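Local coordinates for TonB-dependent siderophore receptor (Pseudomonas aeruginosa 39016, PDB 5NEC), which probably imports ferric siderophores, and siderophore-drug conjugates, across the outer membrane with energy supplied through TonB, at residues Val693-Asn698 with Ile725-Asn730; Thr653-Gly658 with Ala683-Lys688; Ala214-Phe219 with Arg226-His231. All coordinates share one frame; numbering follows the deposited sequence.

Contact 1: Val693-Asn698 with Ile725-Asn730; sequences VDFQLN and ILFSTN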
ATOM      1  N   VAL A 693     -21.758  13.479 -17.522  1.00 67.31           N
ATOM      2  CA  VAL A 693     -22.212  12.352 -16.704  1.00 67.04           C
ATOM      3  C   VAL A 693     -21.727  11.018 -17.277  1.00 64.83           C
ATOM      4  O   VAL A 693     -22.000  10.715 -18.443  1.00 64.49           O
ATOM      5  CB  VAL A 693     -23.759  12.343 -16.537  1.00 68.66           C
ATOM      6  CG1 VAL A 693     -24.206  11.251 -15.564  1.00 68.21           C
ATOM      7  CG2 VAL A 693     -24.241  13.704 -16.027  1.00 69.54           C
ATOM      8  N   ASP A 694     -21.004  10.247 -16.457  1.00 64.08           N
ATOM      9  CA  ASP A 694     -20.666   8.849 -16.758  1.00 65.11           C
ATOM     10  C   ASP A 694     -21.438   7.916 -15.835  1.00 60.99           C
ATOM     11  O   ASP A 694     -21.651   8.238 -14.669  1.00 57.74           O
ATOM     12  CB  ASP A 694     -19.171   8.567 -16.524  1.00 68.29           C
ATOM     13  CG  ASP A 694     -18.276   9.217 -17.542  1.00 74.16           C
ATOM     14  OD1 ASP A 694     -18.677   9.418 -18.700  1.00 78.90           O
ATOM     15  OD2 ASP A 694     -17.130   9.551 -17.174  1.00 79.92           O
ATOM     16  N   PHE A 695     -21.797   6.748 -16.366  1.00 59.46           N
ATOM     17  CA  PHE A 695     -22.353   5.640 -15.600  1.00 57.67           C
ATOM     18  C   PHE A 695     -21.381   4.480 -15.721  1.00 56.97           C
ATOM     19  O   PHE A 695     -20.913   4.194 -16.831  1.00 59.09           O
ATOM     20  CB  PHE A 695     -23.730   5.270 -16.154  1.00 59.69           C
ATOM     21  CG  PHE A 695     -24.770   6.310 -15.902  1.00 61.44           C
ATOM     22  CD1 PHE A 695     -25.225   6.541 -14.606  1.00 60.90           C
ATOM     23  CD2 PHE A 695     -25.311   7.059 -16.957  1.00 63.31           C
ATOM     24  CE1 PHE A 695     -26.182   7.514 -14.354  1.00 62.62           C
ATOM     25  CE2 PHE A 695     -26.273   8.025 -16.712  1.00 64.61           C
ATOM     26  CZ  PHE A 695     -26.707   8.254 -15.412  1.00 64.92           C
ATOM     27  N   GLN A 696     -21.047   3.827 -14.601  1.00 54.81           N
ATOM     28  CA  GLN A 696     -20.093   2.698 -14.619  1.00 54.70           C
ATOM     29  C   GLN A 696     -20.599   1.482 -13.830  1.00 52.77           C
ATOM     30  O   GLN A 696     -21.218   1.627 -12.781  1.00 51.90           O
ATOM     31  CB  GLN A 696     -18.714   3.138 -14.098  1.00 53.48           C
ATOM     32  CG  GLN A 696     -17.602   2.180 -14.481  1.00 54.97           C
ATOM     33  CD  GLN A 696     -16.234   2.694 -14.103  1.00 55.52           C
ATOM     34  OE1 GLN A 696     -15.771   3.690 -14.657  1.00 57.96           O
ATOM     35  NE2 GLN A 696     -15.560   1.994 -13.185  1.00 53.14           N
ATOM     36  N   LEU A 697     -20.358   0.291 -14.361  1.00 51.95           N
ATOM     37  CA  LEU A 697     -20.708  -0.959 -13.695  1.00 51.07           C
ATOM     38  C   LEU A 697     -19.406  -1.698 -13.486  1.00 50.32           C
ATOM     39  O   LEU A 697     -18.596  -1.782 -14.410  1.00 51.55           O
ATOM     40  CB  LEU A 697     -21.648  -1.797 -14.582  1.00 51.30           C
ATOM     41  CG  LEU A 697     -22.067  -3.192 -14.097  1.00 50.98           C
ATOM     42  CD1 LEU A 697     -22.814  -3.139 -12.772  1.00 49.65           C
ATOM     43  CD2 LEU A 697     -22.956  -3.859 -15.141  1.00 51.61           C
ATOM     44  N   ASN A 698     -19.179  -2.194 -12.273  1.00 48.45           N
ATOM     45  CA  ASN A 698     -18.039  -3.069 -11.992  1.00 47.97           C
ATOM     46  C   ASN A 698     -18.532  -4.355 -11.339  1.00 47.60           C
ATOM     47  O   ASN A 698     -19.379  -4.318 -10.439  1.00 48.08           O
ATOM     48  CB  ASN A 698     -17.047  -2.363 -11.061  1.00 47.59           C
ATOM     49  CG  ASN A 698     -16.239  -1.314 -11.773  1.00 47.58           C
ATOM     50  OD1 ASN A 698     -16.674  -0.161 -11.920  1.00 45.51           O
ATOM     51  ND2 ASN A 698     -15.043  -1.708 -12.221  1.00 47.60           N
ATOM     52  N   ILE A 725     -20.940  -6.269  -6.906  1.00 50.41           N
ATOM     53  CA  ILE A 725     -21.436  -5.520  -8.065  1.00 50.72           C
ATOM     54  C   ILE A 725     -21.554  -4.053  -7.642  1.00 50.52           C
ATOM     55  O   ILE A 725     -22.211  -3.756  -6.648  1.00 50.27           O
ATOM     56  CB  ILE A 725     -22.787  -6.100  -8.557  1.00 51.48           C
ATOM     57  CG1 ILE A 725     -22.594  -7.582  -8.943  1.00 51.02           C
ATOM     58  CG2 ILE A 725     -23.328  -5.302  -9.747  1.00 52.43           C
ATOM     59  CD1 ILE A 725     -23.846  -8.346  -9.275  1.00 51.36           C
ATOM     60  N   LEU A 726     -20.894  -3.153  -8.372  1.00 52.58           N
ATOM     61  CA  LEU A 726     -20.909  -1.709  -8.048  1.00 54.08           C
ATOM     62  C   LEU A 726     -21.460  -0.922  -9.241  1.00 54.98           C
ATOM     63  O   LEU A 726     -21.043  -1.149 -10.377  1.00 54.53           O
ATOM     64  CB  LEU A 726     -19.494  -1.216  -7.697  1.00 54.55           C
ATOM     65  CG  LEU A 726     -18.724  -1.935  -6.569  1.00 55.37           C
ATOM     66  CD1 LEU A 726     -17.262  -1.502  -6.544  1.00 55.51           C
ATOM     67  CD2 LEU A 726     -19.379  -1.723  -5.209  1.00 55.12           C
ATOM     68  N   PHE A 727     -22.414  -0.028  -8.984  1.00 56.67           N
ATOM     69  CA  PHE A 727     -22.915   0.909  -9.985  1.00 57.55           C
ATOM     70  C   PHE A 727     -22.512   2.311  -9.577  1.00 56.40           C
ATOM     71  O   PHE A 727     -22.852   2.747  -8.487  1.00 56.59           O
ATOM     72  CB  PHE A 727     -24.445   0.850 -10.116  1.00 59.23           C
ATOM     73  CG  PHE A 727     -24.969   1.533 -11.366  1.00 63.20           C
ATOM     74  CD1 PHE A 727     -25.092   0.831 -12.580  1.00 64.90           C
ATOM     75  CD2 PHE A 727     -25.338   2.887 -11.347  1.00 65.53           C
ATOM     76  CE1 PHE A 727     -25.570   1.471 -13.732  1.00 66.94           C
ATOM     77  CE2 PHE A 727     -25.816   3.523 -12.502  1.00 66.27           C
ATOM     78  CZ  PHE A 727     -25.931   2.815 -13.697  1.00 65.84           C
ATOM     79  N   SER A 728     -21.816   3.013 -10.462  1.00 57.22           N
ATOM     80  CA  SER A 728     -21.359   4.398 -10.223  1.00 57.37           C
ATOM     81  C   SER A 728     -22.017   5.394 -11.159  1.00 56.99           C
ATOM     82  O   SER A 728     -22.170   5.111 -12.339  1.00 54.28           O
ATOM     83  CB  SER A 728     -19.848   4.495 -10.420  1.00 56.01           C
ATOM     84  OG  SER A 728     -19.211   3.860  -9.342  1.00 59.72           O
ATOM     85  N   THR A 729     -22.379   6.557 -10.614  1.00 57.36           N
ATOM     86  CA  THR A 729     -22.772   7.729 -11.388  1.00 58.76           C
ATOM     87  C   THR A 729     -21.701   8.799 -11.111  1.00 60.34           C
ATOM     88  O   THR A 729     -21.551   9.213  -9.958  1.00 57.94           O
ATOM     89  CB  THR A 729     -24.158   8.245 -10.938  1.00 59.77           C
ATOM     90  OG1 THR A 729     -25.146   7.218 -11.114  1.00 60.71           O
ATOM     91  CG2 THR A 729     -24.575   9.499 -11.727  1.00 59.83           C
ATOM     92  N   ASN A 730     -20.973   9.239 -12.150  1.00 61.48           N
ATOM     93  CA  ASN A 730     -19.954  10.308 -12.027  1.00 63.05           C
ATOM     94  C   ASN A 730     -20.338  11.597 -12.772  1.00 63.55           C
ATOM     95  O   ASN A 730     -20.717  11.531 -13.928  1.00 63.78           O
ATOM     96  CB  ASN A 730     -18.595   9.801 -12.508  1.00 63.48           C
ATOM     97  CG  ASN A 730     -18.099   8.628 -11.680  1.00 66.03           C
ATOM     98  OD1 ASN A 730     -18.000   7.486 -12.150  1.00 68.87           O
ATOM     99  ND2 ASN A 730     -17.836   8.892 -10.411  1.00 68.33           N
TER
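Asp694, Gln696 and Asn698 each exchange two backbone hydrogen bonds with their partners Asn730, Ser728 and Leu726, giving six bonds between antiparallel strands. The rungs are even: Asn730 N lies 2.8 Å from Asp694 O, and Ser728 N reaches Gln696 O at an N-H...O angle of 173°. Between the rungs the CA hydrogens add to the grip, as where Phe695 CA comes within 3.3 Å of Ser728 O.

The polar side chains of the three hydrogen-bonded pairs share one face of the sheet with Leu726. There Gln696, its CG anti to the backbone N (chi1 -162°) and its chain extended beyond, stands out from the sheet, and its NE2, at the tip, bonds Asn698 OD1 two residues along at 2.7 Å. The bond is almost straight, lies in the amide plane and meets a lone pair of the acceptor. Gln696 NE2 also bonds Lys63 O, and Asn698 ND2 bonds Asp64 O, tying this face to helix 59-64 of the plug. Ser728 OG turns instead to Thr165 of the next strand.

The other face is mainly apolar. Phe695 and Phe727 meet obliquely, CD1 of Phe695 touching CE2 of Phe727 at 3.7 Å with the ring planes 35° apart. Thr729 lies alongside Phe695 and puts OG1 at the ring edge, 3.4 Å from CE1, while its methyl also approaches CE1. Further along, Leu697 CD1 packs on Ile725 CG2 at 3.8 Å, the two side chains pointing the same way. A largely polar face turned to the plug and a largely apolar one that probably meets lipid are characteristic of the TonB-dependent receptor beta-barrel, here beside its closure, where the last strand, 724-733, pairs with the first, 159-167.

Contact 2: Thr653-Gly658 with Ala683-Lys688; sequences TTIGGG and AMASYK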
ATOM      1  N   THR A 653     -19.122   4.066 -25.205  1.00 64.54           N
ATOM      2  CA  THR A 653     -19.166   2.830 -24.447  1.00 65.57           C
ATOM      3  C   THR A 653     -17.807   2.175 -24.388  1.00 66.24           C
ATOM      4  O   THR A 653     -17.141   2.014 -25.415  1.00 67.81           O
ATOM      5  CB  THR A 653     -20.151   1.814 -25.040  1.00 66.56           C
ATOM      6  OG1 THR A 653     -21.445   2.404 -25.117  1.00 69.06           O
ATOM      7  CG2 THR A 653     -20.231   0.548 -24.192  1.00 64.79           C
ATOM      8  N   THR A 654     -17.425   1.779 -23.174  1.00 64.60           N
ATOM      9  CA  THR A 654     -16.208   1.030 -22.927  1.00 65.14           C
ATOM     10  C   THR A 654     -16.598  -0.219 -22.143  1.00 63.15           C
ATOM     11  O   THR A 654     -17.439  -0.152 -21.252  1.00 60.03           O
ATOM     12  CB  THR A 654     -15.186   1.865 -22.105  1.00 65.71           C
ATOM     13  OG1 THR A 654     -15.029   3.157 -22.699  1.00 65.46           O
ATOM     14  CG2 THR A 654     -13.822   1.190 -22.063  1.00 65.94           C
ATOM     15  N   ILE A 655     -16.022  -1.361 -22.515  1.00 63.04           N
ATOM     16  CA  ILE A 655     -16.077  -2.562 -21.698  1.00 62.40           C
ATOM     17  C   ILE A 655     -14.668  -2.926 -21.310  1.00 60.64           C
ATOM     18  O   ILE A 655     -13.706  -2.507 -21.955  1.00 60.12           O
ATOM     19  CB  ILE A 655     -16.756  -3.765 -22.406  1.00 64.35           C
ATOM     20  CG1 ILE A 655     -16.012  -4.210 -23.674  1.00 66.83           C
ATOM     21  CG2 ILE A 655     -18.200  -3.439 -22.749  1.00 64.41           C
ATOM     22  CD1 ILE A 655     -16.409  -5.613 -24.112  1.00 67.62           C
ATOM     23  N   GLY A 656     -14.550  -3.718 -20.253  1.00 59.54           N
ATOM     24  CA  GLY A 656     -13.245  -4.122 -19.754  1.00 58.46           C
ATOM     25  C   GLY A 656     -13.278  -5.232 -18.737  1.00 56.89           C
ATOM     26  O   GLY A 656     -14.338  -5.607 -18.234  1.00 54.93           O
ATOM     27  N   GLY A 657     -12.099  -5.757 -18.438  1.00 56.08           N
ATOM     28  CA  GLY A 657     -11.964  -6.744 -17.397  1.00 55.03           C
ATOM     29  C   GLY A 657     -10.554  -6.905 -16.895  1.00 54.11           C
ATOM     30  O   GLY A 657      -9.631  -6.249 -17.379  1.00 54.72           O
ATOM     31  N   GLY A 658     -10.405  -7.771 -15.900  1.00 51.61           N
ATOM     32  CA  GLY A 658      -9.107  -8.134 -15.403  1.00 51.57           C
ATOM     33  C   GLY A 658      -9.047  -9.587 -15.007  1.00 52.14           C
ATOM     34  O   GLY A 658     -10.044 -10.152 -14.585  1.00 52.23           O
ATOM     35  N   ALA A 683     -14.928  -7.632 -14.109  1.00 51.43           N
ATOM     36  CA  ALA A 683     -15.535  -7.094 -15.341  1.00 53.81           C
ATOM     37  C   ALA A 683     -15.969  -5.657 -15.120  1.00 54.28           C
ATOM     38  O   ALA A 683     -16.317  -5.305 -13.997  1.00 53.90           O
ATOM     39  CB  ALA A 683     -16.733  -7.940 -15.763  1.00 54.39           C
ATOM     40  N   MET A 684     -15.946  -4.837 -16.178  1.00 55.66           N
ATOM     41  CA  MET A 684     -16.542  -3.493 -16.143  1.00 55.42           C
ATOM     42  C   MET A 684     -17.165  -3.060 -17.469  1.00 55.60           C
ATOM     43  O   MET A 684     -16.779  -3.515 -18.543  1.00 55.26           O
ATOM     44  CB  MET A 684     -15.530  -2.420 -15.677  1.00 56.14           C
ATOM     45  CG  MET A 684     -14.551  -1.867 -16.719  1.00 59.37           C
ATOM     46  SD  MET A 684     -15.105  -0.510 -17.803  1.00 59.46           S
ATOM     47  CE  MET A 684     -15.147   0.845 -16.653  1.00 61.17           C
ATOM     48  N   ALA A 685     -18.110  -2.131 -17.362  1.00 54.71           N
ATOM     49  CA  ALA A 685     -18.695  -1.465 -18.501  1.00 53.93           C
ATOM     50  C   ALA A 685     -18.979  -0.032 -18.100  1.00 53.44           C
ATOM     51  O   ALA A 685     -19.382   0.216 -16.960  1.00 52.12           O
ATOM     52  CB  ALA A 685     -19.977  -2.169 -18.894  1.00 54.62           C
ATOM     53  N   SER A 686     -18.758   0.908 -19.021  1.00 55.29           N
ATOM     54  CA  SER A 686     -19.118   2.317 -18.806  1.00 56.66           C
ATOM     55  C   SER A 686     -19.807   2.926 -20.018  1.00 58.18           C
ATOM     56  O   SER A 686     -19.551   2.527 -21.158  1.00 58.37           O
ATOM     57  CB  SER A 686     -17.894   3.169 -18.457  1.00 56.13           C
ATOM     58  OG  SER A 686     -16.878   3.015 -19.416  1.00 55.41           O
ATOM     59  N   TYR A 687     -20.672   3.894 -19.740  1.00 59.13           N
ATOM     60  CA  TYR A 687     -21.442   4.580 -20.740  1.00 62.68           C
ATOM     61  C   TYR A 687     -21.379   6.065 -20.422  1.00 62.80           C
ATOM     62  O   TYR A 687     -21.744   6.474 -19.307  1.00 60.32           O
ATOM     63  CB  TYR A 687     -22.896   4.079 -20.708  1.00 65.20           C
ATOM     64  CG  TYR A 687     -23.767   4.643 -21.802  1.00 67.59           C
ATOM     65  CD1 TYR A 687     -23.714   4.123 -23.095  1.00 70.16           C
ATOM     66  CD2 TYR A 687     -24.643   5.703 -21.557  1.00 68.94           C
ATOM     67  CE1 TYR A 687     -24.508   4.646 -24.116  1.00 71.32           C
ATOM     68  CE2 TYR A 687     -25.430   6.232 -22.570  1.00 70.29           C
ATOM     69  CZ  TYR A 687     -25.357   5.696 -23.843  1.00 71.85           C
ATOM     70  OH  TYR A 687     -26.140   6.204 -24.851  1.00 77.34           O
ATOM     71  N   LYS A 688     -20.897   6.865 -21.377  1.00 64.74           N
ATOM     72  CA  LYS A 688     -20.945   8.330 -21.253  1.00 68.52           C
ATOM     73  C   LYS A 688     -22.345   8.813 -21.634  1.00 71.87           C
ATOM     74  O   LYS A 688     -22.660   8.867 -22.825  1.00 72.26           O
ATOM     75  CB  LYS A 688     -19.929   9.003 -22.187  1.00 70.21           C
ATOM     76  CG  LYS A 688     -18.474   8.596 -21.986  1.00 71.90           C
ATOM     77  CD  LYS A 688     -17.653   8.863 -23.241  1.00 76.32           C
ATOM     78  CE  LYS A 688     -16.592   7.796 -23.535  1.00 78.13           C
ATOM     79  NZ  LYS A 688     -15.409   7.899 -22.636  1.00 79.42           N
TER
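Thr653 and Tyr687 meet at the open end of a beta hairpin in the barrel wall, formed by strands 653-666 and 674-688. The Tyr687 side chain has CG anti to the backbone N (chi1 -175°), which carries the ring across the Thr653 side chain at a slant; Thr653 OG1 stands at the ring edge, 3.5 Å from Tyr687 CD1. Ala685 shares this face with Ile655, whose CG2 is only loosely apposed to Ala685 CB.

On the other face, Ser686 holds OG between its backbone N and carbonyl carbon (chi1 53°), turned to Thr654 CB at 3.4 Å. Thr654 OG1 makes a weak hydrogen bond to Asp648 on the preceding strand.

Met684 takes the same crowded position at chi1 and bends again at chi2 and chi3, so that CG and SD pass beside Gly656 while the methyl CE turns to Gln696. Its CG lies 4.0 Å from Gly656 CA, close against the glycine backbone. Gln696 and Asn698 of the next strand and Trp644 of strand 639-650 also touch Met684.

Backbone bonds join Thr654 with Ser686 and Gly656 with Met684, and in the last pair both donors sit off the carbonyl plane, Met684 N 43° above that of Gly656 at 2.7 Å from Gly656 O.

Contact 3: Ala214-Phe219 with Arg226-His231; sequences APSLTF and RVTVSH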
ATOM      1  N   ALA A 214     -10.073  16.875   2.511  1.00 46.06           N
ATOM      2  CA  ALA A 214      -8.735  17.236   2.050  1.00 45.89           C
ATOM      3  C   ALA A 214      -8.778  18.601   1.393  1.00 46.11           C
ATOM      4  O   ALA A 214      -9.004  18.705   0.197  1.00 48.37           O
ATOM      5  CB  ALA A 214      -8.206  16.188   1.078  1.00 45.54           C
ATOM      6  N   PRO A 215      -8.601  19.660   2.181  1.00 46.16           N
ATOM      7  CA  PRO A 215      -8.469  20.993   1.581  1.00 45.92           C
ATOM      8  C   PRO A 215      -7.047  21.269   1.137  1.00 45.24           C
ATOM      9  O   PRO A 215      -6.113  20.745   1.723  1.00 42.70           O
ATOM     10  CB  PRO A 215      -8.838  21.932   2.717  1.00 46.82           C
ATOM     11  CG  PRO A 215      -8.473  21.168   3.956  1.00 46.53           C
ATOM     12  CD  PRO A 215      -8.743  19.720   3.645  1.00 45.30           C
ATOM     13  N   SER A 216      -6.906  22.117   0.125  1.00 46.54           N
ATOM     14  CA  SER A 216      -5.630  22.436  -0.474  1.00 47.14           C
ATOM     15  C   SER A 216      -5.657  23.857  -1.098  1.00 48.28           C
ATOM     16  O   SER A 216      -6.649  24.265  -1.704  1.00 46.98           O
ATOM     17  CB  SER A 216      -5.339  21.394  -1.531  1.00 47.74           C
ATOM     18  OG  SER A 216      -4.023  21.508  -1.985  1.00 50.61           O
ATOM     19  N   LEU A 217      -4.574  24.607  -0.908  1.00 48.86           N
ATOM     20  CA  LEU A 217      -4.413  25.964  -1.435  1.00 49.14           C
ATOM     21  C   LEU A 217      -3.073  26.055  -2.110  1.00 49.65           C
ATOM     22  O   LEU A 217      -2.088  25.629  -1.546  1.00 50.02           O
ATOM     23  CB  LEU A 217      -4.410  26.988  -0.312  1.00 49.87           C
ATOM     24  CG  LEU A 217      -5.759  27.402   0.259  1.00 51.76           C
ATOM     25  CD1 LEU A 217      -5.558  28.252   1.496  1.00 53.47           C
ATOM     26  CD2 LEU A 217      -6.559  28.190  -0.766  1.00 53.20           C
ATOM     27  N   THR A 218      -3.027  26.630  -3.304  1.00 50.97           N
ATOM     28  CA  THR A 218      -1.764  26.848  -3.981  1.00 52.37           C
ATOM     29  C   THR A 218      -1.716  28.307  -4.470  1.00 51.22           C
ATOM     30  O   THR A 218      -2.747  28.873  -4.849  1.00 51.58           O
ATOM     31  CB  THR A 218      -1.580  25.817  -5.108  1.00 54.60           C
ATOM     32  OG1 THR A 218      -0.189  25.670  -5.387  1.00 57.71           O
ATOM     33  CG2 THR A 218      -2.311  26.247  -6.393  1.00 55.96           C
ATOM     34  N   PHE A 219      -0.532  28.918  -4.408  1.00 49.92           N
ATOM     35  CA  PHE A 219      -0.327  30.339  -4.741  1.00 47.69           C
ATOM     36  C   PHE A 219       0.865  30.466  -5.653  1.00 48.63           C
ATOM     37  O   PHE A 219       1.801  29.669  -5.576  1.00 46.04           O
ATOM     38  CB  PHE A 219      -0.041  31.190  -3.494  1.00 47.59           C
ATOM     39  CG  PHE A 219      -1.132  31.164  -2.450  1.00 46.52           C
ATOM     40  CD1 PHE A 219      -1.124  30.224  -1.431  1.00 46.28           C
ATOM     41  CD2 PHE A 219      -2.133  32.107  -2.464  1.00 46.65           C
ATOM     42  CE1 PHE A 219      -2.134  30.203  -0.472  1.00 47.36           C
ATOM     43  CE2 PHE A 219      -3.138  32.109  -1.509  1.00 47.04           C
ATOM     44  CZ  PHE A 219      -3.153  31.149  -0.519  1.00 46.88           C
ATOM     45  N   ARG A 226       6.315  29.562  -5.664  1.00 52.50           N
ATOM     46  CA  ARG A 226       5.077  28.802  -5.454  1.00 50.79           C
ATOM     47  C   ARG A 226       4.980  28.354  -3.992  1.00 48.81           C
ATOM     48  O   ARG A 226       5.952  27.879  -3.402  1.00 48.43           O
ATOM     49  CB  ARG A 226       5.044  27.591  -6.386  1.00 50.62           C
ATOM     50  CG  ARG A 226       5.124  27.976  -7.867  1.00 52.93           C
ATOM     51  CD  ARG A 226       5.403  26.813  -8.820  1.00 53.46           C
ATOM     52  NE  ARG A 226       6.777  26.288  -8.766  1.00 53.76           N
ATOM     53  CZ  ARG A 226       7.875  26.933  -9.185  1.00 54.51           C
ATOM     54  NH1 ARG A 226       9.083  26.380  -9.126  1.00 53.98           N
ATOM     55  NH2 ARG A 226       7.790  28.162  -9.661  1.00 58.17           N
ATOM     56  N   VAL A 227       3.804  28.532  -3.415  1.00 47.95           N
ATOM     57  CA  VAL A 227       3.517  28.132  -2.054  1.00 48.24           C
ATOM     58  C   VAL A 227       2.271  27.266  -2.078  1.00 47.34           C
ATOM     59  O   VAL A 227       1.248  27.684  -2.615  1.00 45.61           O
ATOM     60  CB  VAL A 227       3.301  29.356  -1.133  1.00 49.34           C
ATOM     61  CG1 VAL A 227       2.890  28.933   0.276  1.00 49.47           C
ATOM     62  CG2 VAL A 227       4.573  30.188  -1.071  1.00 49.71           C
ATOM     63  N   THR A 228       2.372  26.066  -1.500  1.00 48.12           N
ATOM     64  CA  THR A 228       1.238  25.155  -1.366  1.00 48.30           C
ATOM     65  C   THR A 228       1.026  24.757   0.096  1.00 48.76           C
ATOM     66  O   THR A 228       1.983  24.490   0.820  1.00 48.20           O
ATOM     67  CB  THR A 228       1.395  23.905  -2.250  1.00 48.07           C
ATOM     68  OG1 THR A 228       1.565  24.299  -3.619  1.00 48.68           O
ATOM     69  CG2 THR A 228       0.153  23.045  -2.164  1.00 48.69           C
ATOM     70  N   VAL A 229      -0.244  24.717   0.500  1.00 49.78           N
ATOM     71  CA  VAL A 229      -0.681  24.329   1.833  1.00 51.77           C
ATOM     72  C   VAL A 229      -1.794  23.274   1.692  1.00 51.32           C
ATOM     73  O   VAL A 229      -2.828  23.557   1.099  1.00 50.05           O
ATOM     74  CB  VAL A 229      -1.219  25.563   2.637  1.00 52.79           C
ATOM     75  CG1 VAL A 229      -1.790  25.148   3.994  1.00 54.57           C
ATOM     76  CG2 VAL A 229      -0.119  26.581   2.861  1.00 52.83           C
ATOM     77  N   SER A 230      -1.583  22.091   2.262  1.00 50.49           N
ATOM     78  CA  SER A 230      -2.555  20.998   2.218  1.00 50.99           C
ATOM     79  C   SER A 230      -2.869  20.496   3.602  1.00 49.55           C
ATOM     80  O   SER A 230      -2.003  20.446   4.462  1.00 48.31           O
ATOM     81  CB  SER A 230      -2.012  19.837   1.397  1.00 52.00           C
ATOM     82  OG  SER A 230      -1.952  20.239   0.033  1.00 59.56           O
ATOM     83  N   HIS A 231      -4.113  20.116   3.817  1.00 48.53           N
ATOM     84  CA  HIS A 231      -4.458  19.339   4.966  1.00 48.91           C
ATOM     85  C   HIS A 231      -5.200  18.092   4.501  1.00 48.31           C
ATOM     86  O   HIS A 231      -5.948  18.144   3.521  1.00 47.05           O
ATOM     87  CB  HIS A 231      -5.276  20.137   5.983  1.00 52.32           C
ATOM     88  CG  HIS A 231      -5.347  19.467   7.320  1.00 56.13           C
ATOM     89  ND1 HIS A 231      -4.403  19.675   8.305  1.00 59.53           N
ATOM     90  CD2 HIS A 231      -6.182  18.516   7.798  1.00 56.82           C
ATOM     91  CE1 HIS A 231      -4.682  18.909   9.346  1.00 59.98           C
ATOM     92  NE2 HIS A 231      -5.755  18.192   9.060  1.00 57.13           N
TER
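Thr218 and Thr228 reach each other through different first torsions: OG1 is anti to the backbone N in Thr218 (chi1 -156°) but anti to the carbonyl carbon in Thr228 (chi1 -57°). The two hydroxyls thereby converge to 2.8 Å between Thr218 OG1 and Thr228 OG1, a hydrogen bond across a non-hydrogen-bonded pair of the beta hairpin 206-219/225-238 in the barrel wall. Ser216 and Ser230 repeat the scheme two residues along, with a longer bond of 3.2 Å between Ser216 OG and Ser230 OG. Ser216 OG also has weak bonds to Gln153 and Ala154, so this hydroxyl-lined face looks onto the chain just ahead of the first barrel strand.

The opposite face carries Leu217, Phe219, Val227 and Val229. Leu217 and Phe219 lean on Phe182 of strand 172-182, extending the apolar surface past the hairpin. Backbone bonds pair Leu217 with Val229 and Phe219 with Val227; Val227 N to Phe219 O, at 3.2 Å, is the longest of them.

At the far end Pro215 lacks an N-H for His231 O, and the bond is single, from His231 N to Pro215 O at 3.0 Å. His231 ND1 and NE2 hydrogen-bond Ser284 and Asp282; at the turn end Arg226 forms salt bridges with Asp291 and Glu289. Alongside the lone backbone bond, the proline ring lies beside the histidine side chain, Pro215 CG 3.9 Å from His231 CB.

How the contacts relate
All three contacts join antiparallel neighbours in the barrel wall. Contacts 1 and 2 adjoin: strands 674-688 and 693-700 pair directly, with Leu697 N 2.8 Å from Ala685 O, and Met684 CE packs against Gln696 CD. Contact 3 lies elsewhere on the wall, its centre about 30 Å from that of contact 1 and 35 Å from that of contact 2. None is deeply buried: contacts 1 and 3 are partly buried, contact 2 is a surface contact. Their inner chemistry differs too, with amides reaching the plug in contact 1, a bent methionine beside glycine in contact 2 and paired hydroxyls in contact 3.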